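Local coordinates for PpiC-type peptidyl-prolyl cis-trans isomerase (PDB 3GPK), which probably catalyses the cis-trans isomerisation of peptide bonds before proline, this chain being the parvulin-type (PpiC) domain of a longer, probably periplasmic chaperone, at residues A[7-12]-A[59-64]; A[29-33]-A[86-90]; A[16-22]-A[90-95]. All coordinates share one frame; numbering follows the deposited sequence.

Contact 1: residues A[7-12]-A[59-64]; sequences EYRIGE and GDLGWI. With SO4 (sulfate ion), chain D.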
ATOM      1  N   GLU A   7       3.889   6.184  13.263  1.00 19.53           N
ATOM      2  CA  GLU A   7       2.571   6.033  12.674  1.00 18.44           C
ATOM      3  C   GLU A   7       2.824   6.274  11.198  1.00 16.99           C
ATOM      4  O   GLU A   7       3.701   7.056  10.822  1.00 17.12           O
ATOM      5  CB  GLU A   7       1.583   7.058  13.231  1.00 21.24           C
ATOM      6  CG  GLU A   7       1.208   6.806  14.678  1.00 23.63           C
ATOM      7  CD  GLU A   7       0.196   7.803  15.191  1.00 26.30           C
ATOM      8  OE1 GLU A   7      -1.010   7.624  14.921  1.00 27.25           O
ATOM      9  OE2 GLU A   7       0.612   8.775  15.853  1.00 30.00           O
ATOM     10  N   TYR A   8       2.067   5.596  10.355  1.00 15.62           N
ATOM     11  CA  TYR A   8       2.269   5.721   8.926  1.00 14.99           C
ATOM     12  C   TYR A   8       0.989   6.036   8.195  1.00 13.68           C
ATOM     13  O   TYR A   8      -0.046   5.445   8.479  1.00 14.37           O
ATOM     14  CB  TYR A   8       2.820   4.407   8.368  1.00 14.81           C
ATOM     15  CG  TYR A   8       4.096   3.928   9.014  1.00 15.86           C
ATOM     16  CD1 TYR A   8       5.314   4.017   8.342  1.00 17.97           C
ATOM     17  CD2 TYR A   8       4.090   3.386  10.299  1.00 17.56           C
ATOM     18  CE1 TYR A   8       6.497   3.577   8.932  1.00 18.15           C
ATOM     19  CE2 TYR A   8       5.263   2.946  10.899  1.00 16.69           C
ATOM     20  CZ  TYR A   8       6.461   3.044  10.210  1.00 18.09           C
ATOM     21  OH  TYR A   8       7.620   2.603  10.801  1.00 18.23           O
ATOM     22  N   ARG A   9       1.062   6.982   7.261  1.00 13.49           N
ATOM     23  CA  ARG A   9      -0.095   7.291   6.438  1.00 13.36           C
ATOM     24  C   ARG A   9       0.224   6.517   5.167  1.00 13.55           C
ATOM     25  O   ARG A   9       1.139   6.869   4.421  1.00 13.22           O
ATOM     26  CB  ARG A   9      -0.205   8.779   6.135  1.00 16.41           C
ATOM     27  CG  ARG A   9      -1.518   9.105   5.441  1.00 20.14           C
ATOM     28  CD  ARG A   9      -1.719  10.590   5.258  1.00 26.05           C
ATOM     29  NE  ARG A   9      -3.086  10.900   4.843  1.00 30.96           N
ATOM     30  CZ  ARG A   9      -4.168  10.633   5.568  1.00 31.92           C
ATOM     31  NH1 ARG A   9      -4.048  10.042   6.749  1.00 35.20           N
ATOM     32  NH2 ARG A   9      -5.370  10.976   5.123  1.00 32.44           N
ATOM     33  N   ILE A  10      -0.525   5.448   4.936  1.00 13.23           N
ATOM     34  CA  ILE A  10      -0.266   4.589   3.793  1.00 12.97           C
ATOM     35  C   ILE A  10      -1.409   4.483   2.803  1.00 13.19           C
ATOM     36  O   ILE A  10      -2.581   4.492   3.182  1.00 12.67           O
ATOM     37  CB  ILE A  10       0.103   3.163   4.289  1.00 13.86           C
ATOM     38  CG1 ILE A  10       1.383   3.223   5.123  1.00 15.54           C
ATOM     39  CG2 ILE A  10       0.277   2.212   3.112  1.00 14.31           C
ATOM     40  CD1 ILE A  10       1.741   1.917   5.798  1.00 17.30           C
ATOM     41  N   GLY A  11      -1.043   4.395   1.528  1.00 10.99           N
ATOM     42  CA  GLY A  11      -2.015   4.225   0.469  1.00 10.04           C
ATOM     43  C   GLY A  11      -1.856   2.783   0.021  1.00  9.39           C
ATOM     44  O   GLY A  11      -0.736   2.276  -0.042  1.00  9.16           O
ATOM     45  N   GLU A  12      -2.963   2.111  -0.270  1.00  8.50           N
ATOM     46  CA  GLU A  12      -2.894   0.716  -0.707  1.00  9.43           C
ATOM     47  C   GLU A  12      -3.796   0.392  -1.884  1.00  8.92           C
ATOM     48  O   GLU A  12      -4.922   0.877  -1.969  1.00 10.07           O
ATOM     49  CB  GLU A  12      -3.264  -0.237   0.450  1.00  8.25           C
ATOM     50  CG  GLU A  12      -3.426  -1.711   0.009  1.00  9.43           C
ATOM     51  CD  GLU A  12      -3.879  -2.637   1.123  1.00 12.96           C
ATOM     52  OE1 GLU A  12      -4.695  -2.202   1.965  1.00 14.78           O
ATOM     53  OE2 GLU A  12      -3.428  -3.805   1.147  1.00 12.67           O
ATOM     54  N   GLY A  59      -7.557   4.577  -1.843  1.00 11.80           N
ATOM     55  CA  GLY A  59      -6.694   3.632  -1.152  1.00 12.14           C
ATOM     56  C   GLY A  59      -6.032   4.142   0.112  1.00 13.64           C
ATOM     57  O   GLY A  59      -5.172   3.474   0.684  1.00 13.02           O
ATOM     58  N   ASP A  60      -6.431   5.328   0.550  1.00 14.49           N
ATOM     59  CA  ASP A  60      -5.878   5.942   1.751  1.00 15.25           C
ATOM     60  C   ASP A  60      -6.311   5.161   2.993  1.00 15.35           C
ATOM     61  O   ASP A  60      -7.502   5.036   3.263  1.00 16.21           O
ATOM     62  CB  ASP A  60      -6.376   7.393   1.833  1.00 17.56           C
ATOM     63  CG  ASP A  60      -5.702   8.195   2.934  1.00 18.83           C
ATOM     64  OD1 ASP A  60      -4.772   7.684   3.592  1.00 19.08           O
ATOM     65  OD2 ASP A  60      -6.106   9.361   3.136  1.00 22.00           O
ATOM     66  N   LEU A  61      -5.350   4.617   3.735  1.00 13.23           N
ATOM     67  CA  LEU A  61      -5.677   3.863   4.947  1.00 14.32           C
ATOM     68  C   LEU A  61      -5.659   4.789   6.150  1.00 15.03           C
ATOM     69  O   LEU A  61      -5.978   4.374   7.269  1.00 15.80           O
ATOM     70  CB  LEU A  61      -4.663   2.743   5.185  1.00 14.33           C
ATOM     71  CG  LEU A  61      -4.420   1.758   4.044  1.00 15.08           C
ATOM     72  CD1 LEU A  61      -3.438   0.690   4.513  1.00 16.61           C
ATOM     73  CD2 LEU A  61      -5.733   1.129   3.609  1.00 16.79           C
ATOM     74  N   GLY A  62      -5.288   6.042   5.913  1.00 15.38           N
ATOM     75  CA  GLY A  62      -5.200   6.996   7.000  1.00 16.55           C
ATOM     76  C   GLY A  62      -3.957   6.681   7.813  1.00 15.90           C
ATOM     77  O   GLY A  62      -3.069   5.959   7.348  1.00 15.52           O
ATOM     78  N   TRP A  63      -3.882   7.220   9.024  1.00 14.61           N
ATOM     79  CA  TRP A  63      -2.739   6.972   9.894  1.00 14.31           C
ATOM     80  C   TRP A  63      -2.912   5.630  10.588  1.00 14.55           C
ATOM     81  O   TRP A  63      -3.935   5.380  11.223  1.00 16.55           O
ATOM     82  CB  TRP A  63      -2.613   8.087  10.935  1.00 15.14           C
ATOM     83  CG  TRP A  63      -2.156   9.384  10.357  1.00 14.03           C
ATOM     84  CD1 TRP A  63      -2.935  10.451  10.005  1.00 14.58           C
ATOM     85  CD2 TRP A  63      -0.809   9.745  10.037  1.00 14.16           C
ATOM     86  NE1 TRP A  63      -2.152  11.454   9.488  1.00 16.14           N
ATOM     87  CE2 TRP A  63      -0.843  11.049   9.498  1.00 13.66           C
ATOM     88  CE3 TRP A  63       0.424   9.094  10.158  1.00 12.67           C
ATOM     89  CZ2 TRP A  63       0.310  11.710   9.070  1.00 14.31           C
ATOM     90  CZ3 TRP A  63       1.573   9.752   9.735  1.00 13.11           C
ATOM     91  CH2 TRP A  63       1.506  11.050   9.200  1.00 14.01           C
ATOM     92  N   ILE A  64      -1.920   4.757  10.449  1.00 13.72           N
ATOM     93  CA  ILE A  64      -1.996   3.440  11.074  1.00 13.70           C
ATOM     94  C   ILE A  64      -0.689   3.026  11.737  1.00 13.28           C
ATOM     95  O   ILE A  64       0.367   3.604  11.484  1.00 14.43           O
ATOM     96  CB  ILE A  64      -2.361   2.340  10.048  1.00 13.18           C
ATOM     97  CG1 ILE A  64      -1.279   2.249   8.973  1.00 13.17           C
ATOM     98  CG2 ILE A  64      -3.722   2.622   9.430  1.00 15.27           C
ATOM     99  CD1 ILE A  64      -1.427   1.027   8.078  1.00 15.76           C
TER
HETATM  100  S   SO4 D 601      -4.319  14.592   8.561  1.00 38.13           S
HETATM  101  O1  SO4 D 601      -4.055  16.028   8.343  1.00 35.21           O
HETATM  102  O2  SO4 D 601      -5.395  14.157   7.642  1.00 35.38           O
HETATM  103  O3  SO4 D 601      -3.081  13.839   8.300  1.00 33.31           O
HETATM  104  O4  SO4 D 601      -4.758  14.358   9.953  1.00 34.82           O
HETATM  105  O   HOH W   1      -2.763   5.473  14.153  1.00 33.89           O
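R9 and D60 form a salt bridge, with R9 NH2 2.7 Å from D60 OD2. The guanidinium and carboxylate planes stand 86° apart, and D60 lies over one face of the guanidinium. With chi1 at -172° R9 points CG away from its own N, and the chain runs extended as far as NE, which carries the charge past G62 to D60. D60 OD1 takes the backbone N-H of G62 at 2.9 Å, met from above the carboxylate plane. This Asx turn helps to hold the rotation of the carboxylate that R9 meets. The backbones add four hydrogen bonds. Y8 and I64 exchange two of them, as a hydrogen-bonded antiparallel pair. L61 N meets I10 O nearly head-on, 2.8 Å away, and E12 N donates to G59 O.

Strand 60-64 is an outer strand of the four-stranded antiparallel sheet of the parvulin fold, and strand 7-16 is its neighbour. The register slips by one residue between R9 and G11, which makes a beta bulge. G59 has a positive phi, and a side chain there would run into E12 O.

The W63 ring lies across the R9 side chain. R9 CB sits over the centre of the six-membered ring, 3.9 Å from its centroid, in a CH-pi contact. At the ring edge, W63 NE1 gives a straight hydrogen bond to sulfate O3, 2.8 Å away. R104 makes a cation-pi contact with W63. The Y8, I10 and I64 side chains are buried. I10 CD1 meets I64 CD1 at 4.0 Å, the two side chains crossing at about a right angle, and both residues touch L69. The E12 carboxylate passes by the methyl groups of L61, while its OE2 is hydrogen-bonded to S96 OG.

Contact 2: residues A[29-33]-A[86-90]; sequences AEKIV and AGPVE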
ATOM      1  N   ALA A  29      -0.561  -6.349 -11.375  1.00  8.44           N
ATOM      2  CA  ALA A  29      -0.115  -5.417 -10.342  1.00  8.21           C
ATOM      3  C   ALA A  29       1.191  -4.730 -10.729  1.00  8.57           C
ATOM      4  O   ALA A  29       1.358  -3.534 -10.503  1.00  9.26           O
ATOM      5  CB  ALA A  29       0.055  -6.152  -9.012  1.00  9.00           C
ATOM      6  N   GLU A  30       2.119  -5.483 -11.313  1.00  9.50           N
ATOM      7  CA  GLU A  30       3.396  -4.900 -11.710  1.00  8.96           C
ATOM      8  C   GLU A  30       3.197  -3.828 -12.775  1.00 10.08           C
ATOM      9  O   GLU A  30       3.889  -2.818 -12.771  1.00  9.13           O
ATOM     10  CB  GLU A  30       4.351  -5.989 -12.220  1.00 11.28           C
ATOM     11  CG  GLU A  30       5.665  -5.473 -12.816  1.00 16.32           C
ATOM     12  CD  GLU A  30       6.497  -4.653 -11.847  1.00 18.80           C
ATOM     13  OE1 GLU A  30       6.342  -4.823 -10.616  1.00 18.35           O
ATOM     14  OE2 GLU A  30       7.328  -3.842 -12.318  1.00 18.93           O
ATOM     15  N   LYS A  31       2.263  -4.043 -13.694  1.00  9.80           N
ATOM     16  CA  LYS A  31       2.014  -3.037 -14.722  1.00 11.10           C
ATOM     17  C   LYS A  31       1.498  -1.753 -14.069  1.00 11.24           C
ATOM     18  O   LYS A  31       1.805  -0.650 -14.520  1.00 10.24           O
ATOM     19  CB  LYS A  31       1.004  -3.557 -15.752  1.00 12.53           C
ATOM     20  CG  LYS A  31       1.577  -4.603 -16.712  1.00 17.34           C
ATOM     21  CD  LYS A  31       2.737  -4.035 -17.522  1.00 21.96           C
ATOM     22  CE  LYS A  31       3.153  -4.976 -18.643  1.00 26.31           C
ATOM     23  NZ  LYS A  31       4.255  -4.405 -19.474  1.00 29.04           N
ATOM     24  N   ILE A  32       0.714  -1.899 -13.005  1.00  9.33           N
ATOM     25  CA  ILE A  32       0.183  -0.739 -12.300  1.00  8.31           C
ATOM     26  C   ILE A  32       1.329  -0.013 -11.598  1.00  7.86           C
ATOM     27  O   ILE A  32       1.421   1.210 -11.648  1.00  7.36           O
ATOM     28  CB  ILE A  32      -0.901  -1.163 -11.280  1.00  8.99           C
ATOM     29  CG1 ILE A  32      -2.132  -1.676 -12.037  1.00  9.44           C
ATOM     30  CG2 ILE A  32      -1.283   0.020 -10.377  1.00  8.00           C
ATOM     31  CD1 ILE A  32      -3.114  -2.458 -11.171  1.00 11.22           C
ATOM     32  N   VAL A  33       2.211  -0.772 -10.955  1.00  9.07           N
ATOM     33  CA  VAL A  33       3.352  -0.172 -10.274  1.00  8.96           C
ATOM     34  C   VAL A  33       4.179   0.618 -11.286  1.00  9.76           C
ATOM     35  O   VAL A  33       4.639   1.722 -11.000  1.00  8.11           O
ATOM     36  CB  VAL A  33       4.239  -1.257  -9.608  1.00  8.82           C
ATOM     37  CG1 VAL A  33       5.515  -0.632  -9.075  1.00 12.16           C
ATOM     38  CG2 VAL A  33       3.477  -1.910  -8.468  1.00 11.32           C
ATOM     39  N   ALA A  86       5.934   0.725  -3.044  1.00  9.92           N
ATOM     40  CA  ALA A  86       6.513  -0.587  -2.782  1.00 11.60           C
ATOM     41  C   ALA A  86       5.577  -1.669  -3.299  1.00 10.87           C
ATOM     42  O   ALA A  86       4.365  -1.498  -3.300  1.00 11.86           O
ATOM     43  CB  ALA A  86       6.750  -0.773  -1.284  1.00 11.92           C
ATOM     44  N   GLY A  87       6.142  -2.780  -3.751  1.00 11.16           N
ATOM     45  CA  GLY A  87       5.308  -3.855  -4.241  1.00 11.85           C
ATOM     46  C   GLY A  87       5.467  -4.132  -5.720  1.00 11.64           C
ATOM     47  O   GLY A  87       6.335  -3.552  -6.381  1.00 13.21           O
ATOM     48  N   PRO A  88       4.623  -5.012  -6.274  1.00 12.46           N
ATOM     49  CA  PRO A  88       3.576  -5.697  -5.508  1.00 11.08           C
ATOM     50  C   PRO A  88       4.108  -6.649  -4.443  1.00 11.55           C
ATOM     51  O   PRO A  88       5.108  -7.344  -4.649  1.00 12.60           O
ATOM     52  CB  PRO A  88       2.761  -6.416  -6.585  1.00 12.81           C
ATOM     53  CG  PRO A  88       3.703  -6.564  -7.712  1.00 18.42           C
ATOM     54  CD  PRO A  88       4.536  -5.332  -7.707  1.00 15.01           C
ATOM     55  N   VAL A  89       3.435  -6.658  -3.299  1.00 10.30           N
ATOM     56  CA  VAL A  89       3.812  -7.516  -2.185  1.00 10.07           C
ATOM     57  C   VAL A  89       2.755  -8.598  -2.025  1.00 10.23           C
ATOM     58  O   VAL A  89       1.570  -8.293  -1.875  1.00 10.43           O
ATOM     59  CB  VAL A  89       3.887  -6.721  -0.862  1.00 10.00           C
ATOM     60  CG1 VAL A  89       4.267  -7.644   0.285  1.00 12.19           C
ATOM     61  CG2 VAL A  89       4.892  -5.588  -0.986  1.00 12.62           C
ATOM     62  N   GLU A  90       3.174  -9.861  -2.051  1.00 10.06           N
ATOM     63  CA  GLU A  90       2.216 -10.948  -1.892  1.00 11.18           C
ATOM     64  C   GLU A  90       1.709 -11.062  -0.462  1.00 12.30           C
ATOM     65  O   GLU A  90       2.477 -10.932   0.487  1.00 12.97           O
ATOM     66  CB  GLU A  90       2.832 -12.301  -2.284  1.00 13.65           C
ATOM     67  CG  GLU A  90       1.860 -13.457  -2.071  1.00 14.59           C
ATOM     68  CD  GLU A  90       2.417 -14.819  -2.457  1.00 17.47           C
ATOM     69  OE1 GLU A  90       3.646 -14.946  -2.633  1.00 21.45           O
ATOM     70  OE2 GLU A  90       1.613 -15.768  -2.570  1.00 17.14           O
TER
HETATM   71  O   HOH W   2       7.854  -3.872  -8.731  1.00 26.95           O
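E30 and G87 share a water that donates to both. The water lies 2.6 Å from E30 OE1 and 2.8 Å from G87 O. It links the two segments, which make no direct hydrogen bond with each other. E30 leaves the helix with CG opposite its N (chi1 173°), then bends at chi2 (59°). The bend turns the carboxylate toward the strand, and OE1 also comes 3.5 Å from P88 CD.

P88 carries the apolar part of the contact. The peptide bond between G87 and P88 is cis, and the proline ring reaches out from the strand toward the helix. The ring meets three helix residues in turn. A29 CB rests on P88 CB at 3.6 Å, with P88 CG a little farther off. V33 CG2 lies 3.7 Å from P88 CD. The E30 side chain crosses P88 at about a right angle.

This is helix-on-sheet packing within the parvulin fold. Helix 22-37 lies along strand 85-91, an outer strand of the sheet, and the two short segments run nearly antiparallel at 167°. Their axes come within 8.2 Å. A29 and V33 stand one helical turn apart, and V33 N is hydrogen-bonded to A29 O. Both residues are buried and direct their side chains at the strand.

G87 has a positive phi, and a side chain here would collide with A86 O. Beyond the strand, V33 and I32 pack on I97 of strand 94-104, and P88 packs on F95.

Contact 3: residues A[16-22]-A[90-95]; sequences AATEENK and EIRGGF. With SO4 (sulfate ion), chain C.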
ATOM      1  N   ALA A  16      -6.972  -9.013  -5.447  1.00 11.01           N
ATOM      2  CA  ALA A  16      -7.211 -10.359  -4.939  1.00 12.33           C
ATOM      3  C   ALA A  16      -6.843 -11.422  -5.961  1.00 12.14           C
ATOM      4  O   ALA A  16      -6.993 -11.224  -7.165  1.00 13.49           O
ATOM      5  CB  ALA A  16      -8.676 -10.506  -4.539  1.00 14.12           C
ATOM      6  N   ALA A  17      -6.354 -12.558  -5.478  1.00 13.53           N
ATOM      7  CA  ALA A  17      -5.989 -13.642  -6.378  1.00 15.39           C
ATOM      8  C   ALA A  17      -5.892 -14.970  -5.656  1.00 17.20           C
ATOM      9  O   ALA A  17      -5.316 -15.060  -4.571  1.00 19.03           O
ATOM     10  CB  ALA A  17      -4.658 -13.338  -7.065  1.00 14.15           C
ATOM     11  N   THR A  18      -6.465 -16.001  -6.265  1.00 19.42           N
ATOM     12  CA  THR A  18      -6.387 -17.332  -5.694  1.00 20.38           C
ATOM     13  C   THR A  18      -4.958 -17.759  -5.998  1.00 22.42           C
ATOM     14  O   THR A  18      -4.302 -17.156  -6.849  1.00 21.10           O
ATOM     15  CB  THR A  18      -7.373 -18.292  -6.374  1.00 20.82           C
ATOM     16  OG1 THR A  18      -7.128 -18.307  -7.784  1.00 22.40           O
ATOM     17  CG2 THR A  18      -8.807 -17.850  -6.120  1.00 23.79           C
ATOM     18  N   GLU A  19      -4.461 -18.783  -5.316  1.00 21.55           N
ATOM     19  CA  GLU A  19      -3.093 -19.212  -5.559  1.00 23.95           C
ATOM     20  C   GLU A  19      -2.862 -19.509  -7.034  1.00 23.19           C
ATOM     21  O   GLU A  19      -1.806 -19.192  -7.574  1.00 23.74           O
ATOM     22  CB  GLU A  19      -2.754 -20.441  -4.712  1.00 25.93           C
ATOM     23  CG  GLU A  19      -2.827 -20.182  -3.213  1.00 28.43           C
ATOM     24  CD  GLU A  19      -1.946 -19.023  -2.768  1.00 30.37           C
ATOM     25  OE1 GLU A  19      -0.705 -19.142  -2.851  1.00 31.78           O
ATOM     26  OE2 GLU A  19      -2.500 -17.991  -2.336  1.00 28.81           O
ATOM     27  N   GLU A  20      -3.861 -20.096  -7.683  1.00 23.44           N
ATOM     28  CA  GLU A  20      -3.765 -20.442  -9.097  1.00 25.13           C
ATOM     29  C   GLU A  20      -3.628 -19.223 -10.003  1.00 23.48           C
ATOM     30  O   GLU A  20      -2.942 -19.275 -11.027  1.00 23.95           O
ATOM     31  CB  GLU A  20      -4.998 -21.238  -9.528  1.00 28.93           C
ATOM     32  CG  GLU A  20      -5.153 -22.597  -8.862  1.00 35.48           C
ATOM     33  CD  GLU A  20      -5.313 -22.514  -7.357  1.00 39.18           C
ATOM     34  OE1 GLU A  20      -6.242 -21.820  -6.891  1.00 39.92           O
ATOM     35  OE2 GLU A  20      -4.510 -23.151  -6.639  1.00 42.38           O
ATOM     36  N   ASN A  21      -4.286 -18.129  -9.628  1.00 20.24           N
ATOM     37  CA  ASN A  21      -4.249 -16.908 -10.423  1.00 17.54           C
ATOM     38  C   ASN A  21      -3.194 -15.905  -9.989  1.00 15.65           C
ATOM     39  O   ASN A  21      -3.037 -14.866 -10.629  1.00 13.67           O
ATOM     40  CB  ASN A  21      -5.613 -16.216 -10.391  1.00 19.95           C
ATOM     41  CG  ASN A  21      -6.671 -16.980 -11.151  1.00 23.01           C
ATOM     42  OD1 ASN A  21      -6.457 -17.384 -12.293  1.00 24.67           O
ATOM     43  ND2 ASN A  21      -7.827 -17.172 -10.530  1.00 26.05           N
ATOM     44  N   LYS A  22      -2.457 -16.203  -8.925  1.00 12.99           N
ATOM     45  CA  LYS A  22      -1.469 -15.244  -8.447  1.00 11.83           C
ATOM     46  C   LYS A  22      -0.426 -14.776  -9.458  1.00 12.02           C
ATOM     47  O   LYS A  22      -0.179 -13.578  -9.583  1.00 10.13           O
ATOM     48  CB  LYS A  22      -0.801 -15.754  -7.163  1.00 13.01           C
ATOM     49  CG  LYS A  22      -1.569 -15.325  -5.905  1.00 11.43           C
ATOM     50  CD  LYS A  22      -0.895 -15.752  -4.602  1.00 11.84           C
ATOM     51  CE  LYS A  22      -1.604 -15.131  -3.395  1.00 14.33           C
ATOM     52  NZ  LYS A  22      -0.994 -15.514  -2.090  1.00 13.83           N
ATOM     53  N   GLU A  90       3.174  -9.861  -2.051  1.00 10.06           N
ATOM     54  CA  GLU A  90       2.216 -10.948  -1.892  1.00 11.18           C
ATOM     55  C   GLU A  90       1.709 -11.062  -0.462  1.00 12.30           C
ATOM     56  O   GLU A  90       2.477 -10.932   0.487  1.00 12.97           O
ATOM     57  CB  GLU A  90       2.832 -12.301  -2.284  1.00 13.65           C
ATOM     58  CG  GLU A  90       1.860 -13.457  -2.071  1.00 14.59           C
ATOM     59  CD  GLU A  90       2.417 -14.819  -2.457  1.00 17.47           C
ATOM     60  OE1 GLU A  90       3.646 -14.946  -2.633  1.00 21.45           O
ATOM     61  OE2 GLU A  90       1.613 -15.768  -2.570  1.00 17.14           O
ATOM     62  N   ILE A  91       0.406 -11.282  -0.322  1.00 12.57           N
ATOM     63  CA  ILE A  91      -0.208 -11.501   0.983  1.00 13.21           C
ATOM     64  C   ILE A  91      -1.110 -12.707   0.768  1.00 14.32           C
ATOM     65  O   ILE A  91      -1.286 -13.148  -0.362  1.00 14.58           O
ATOM     66  CB  ILE A  91      -1.025 -10.286   1.491  1.00 12.91           C
ATOM     67  CG1 ILE A  91      -2.115  -9.902   0.489  1.00 12.23           C
ATOM     68  CG2 ILE A  91      -0.081  -9.126   1.771  1.00 14.33           C
ATOM     69  CD1 ILE A  91      -3.013  -8.795   0.987  1.00 13.43           C
ATOM     70  N   ARG A  92      -1.685 -13.251   1.831  1.00 16.08           N
ATOM     71  CA  ARG A  92      -2.511 -14.438   1.666  1.00 18.30           C
ATOM     72  C   ARG A  92      -3.559 -14.377   0.558  1.00 17.66           C
ATOM     73  O   ARG A  92      -3.660 -15.299  -0.247  1.00 18.23           O
ATOM     74  CB  ARG A  92      -3.190 -14.805   2.986  1.00 21.40           C
ATOM     75  CG  ARG A  92      -2.222 -15.163   4.094  1.00 27.25           C
ATOM     76  CD  ARG A  92      -2.952 -15.793   5.268  1.00 31.23           C
ATOM     77  NE  ARG A  92      -2.037 -16.171   6.340  1.00 36.19           N
ATOM     78  CZ  ARG A  92      -1.365 -15.302   7.088  1.00 37.88           C
ATOM     79  NH1 ARG A  92      -1.509 -13.997   6.883  1.00 38.42           N
ATOM     80  NH2 ARG A  92      -0.549 -15.737   8.040  1.00 38.19           N
ATOM     81  N   GLY A  93      -4.323 -13.292   0.503  1.00 15.72           N
ATOM     82  CA  GLY A  93      -5.377 -13.186  -0.492  1.00 14.54           C
ATOM     83  C   GLY A  93      -5.078 -12.543  -1.834  1.00 11.64           C
ATOM     84  O   GLY A  93      -5.991 -12.357  -2.640  1.00 12.99           O
ATOM     85  N   GLY A  94      -3.818 -12.209  -2.081  1.00 11.81           N
ATOM     86  CA  GLY A  94      -3.465 -11.587  -3.346  1.00 10.36           C
ATOM     87  C   GLY A  94      -2.196 -10.761  -3.267  1.00 10.22           C
ATOM     88  O   GLY A  94      -1.200 -11.204  -2.692  1.00 10.12           O
ATOM     89  N   PHE A  95      -2.233  -9.556  -3.837  1.00  9.52           N
ATOM     90  CA  PHE A  95      -1.074  -8.666  -3.850  1.00  8.70           C
ATOM     91  C   PHE A  95      -1.467  -7.239  -3.526  1.00  7.46           C
ATOM     92  O   PHE A  95      -2.551  -6.797  -3.880  1.00 10.43           O
ATOM     93  CB  PHE A  95      -0.415  -8.660  -5.228  1.00  9.16           C
ATOM     94  CG  PHE A  95       0.181  -9.972  -5.624  1.00 10.32           C
ATOM     95  CD1 PHE A  95       1.463 -10.323  -5.203  1.00 11.74           C
ATOM     96  CD2 PHE A  95      -0.544 -10.871  -6.397  1.00 12.43           C
ATOM     97  CE1 PHE A  95       2.019 -11.557  -5.550  1.00 14.33           C
ATOM     98  CE2 PHE A  95       0.002 -12.108  -6.746  1.00 12.30           C
ATOM     99  CZ  PHE A  95       1.286 -12.446  -6.320  1.00 13.79           C
TER
HETATM  100  S   SO4 C 600       1.528 -14.290  10.522  1.00 25.91           S
HETATM  101  O1  SO4 C 600       1.223 -14.363  11.965  1.00 28.48           O
HETATM  102  O2  SO4 C 600       0.456 -13.544   9.833  1.00 26.86           O
HETATM  103  O3  SO4 C 600       2.818 -13.599  10.335  1.00 26.81           O
HETATM  104  O4  SO4 C 600       1.612 -15.651   9.951  1.00 27.18           O
HETATM  105  O   HOH W   3      -4.759 -16.670  -2.367  1.00 33.93           O
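K22 NZ is gripped by E90 and by the backbone of the beta hairpin that joins strands 85-91 and 94-104. A type I turn from I91 to G94 closes the hairpin. NZ lies 2.7 Å from E90 OE2 in a salt bridge that uses the anti lone pair of OE2. K22 NZ also donates to I91 O at 2.9 Å. A longer bond runs from K22 NZ to R92 O, 3.2 Å, from above the carbonyl plane. E19 OE2 adds a second salt bridge through its syn lone pair. These two carboxylates lie nearly coplanar with E19 OE1 4.1 Å from E90 OE2, so the lysine probably offsets their repulsion. An alanine in place of K22 is likely to leave E19 and E90 without their shared cation and to strip I91 O and R92 O of a donor.

K22 extends fully beyond CG, which carries NZ to the turn. Its CG packs against F95 CE2 at 3.7 Å, and the F95 ring meets F26 edge-to-face. A17 N donates to G93 O at 2.9 Å. G94 pairs with A16, and a side chain on G94 would clash with A16 CA. R92 turns away from the loop, and R92 NH2 donates to sulfate O2 at 3.0 Å and only weakly to O4. I91 O also accepts G94 N, which reaches it from the face opposite K22 NZ.

In the fold
All three contacts belong to the PpiC-type domain and reach the same antiparallel sheet, whose order is 60-64, 7-16, 94-104, 85-91. Contact 1 joins the first two strands. Contact 2 sets helix 22-37 against the outer strand at the other side, and contact 3 ties the loop before that helix to the hairpin turn. Contacts 2 and 3 share E90, and their centres are about 12 Å apart. They touch where P88 CB lies 4.1 Å from F95 CB. Contact 1 lies across the chain's centre from both, its centre about 17 Å from that of contact 2 and about 21 Å from that of contact 3. A sulfate, probably from the crystallisation liquor, sits on W63 in contact 1 and another on R92 in contact 3.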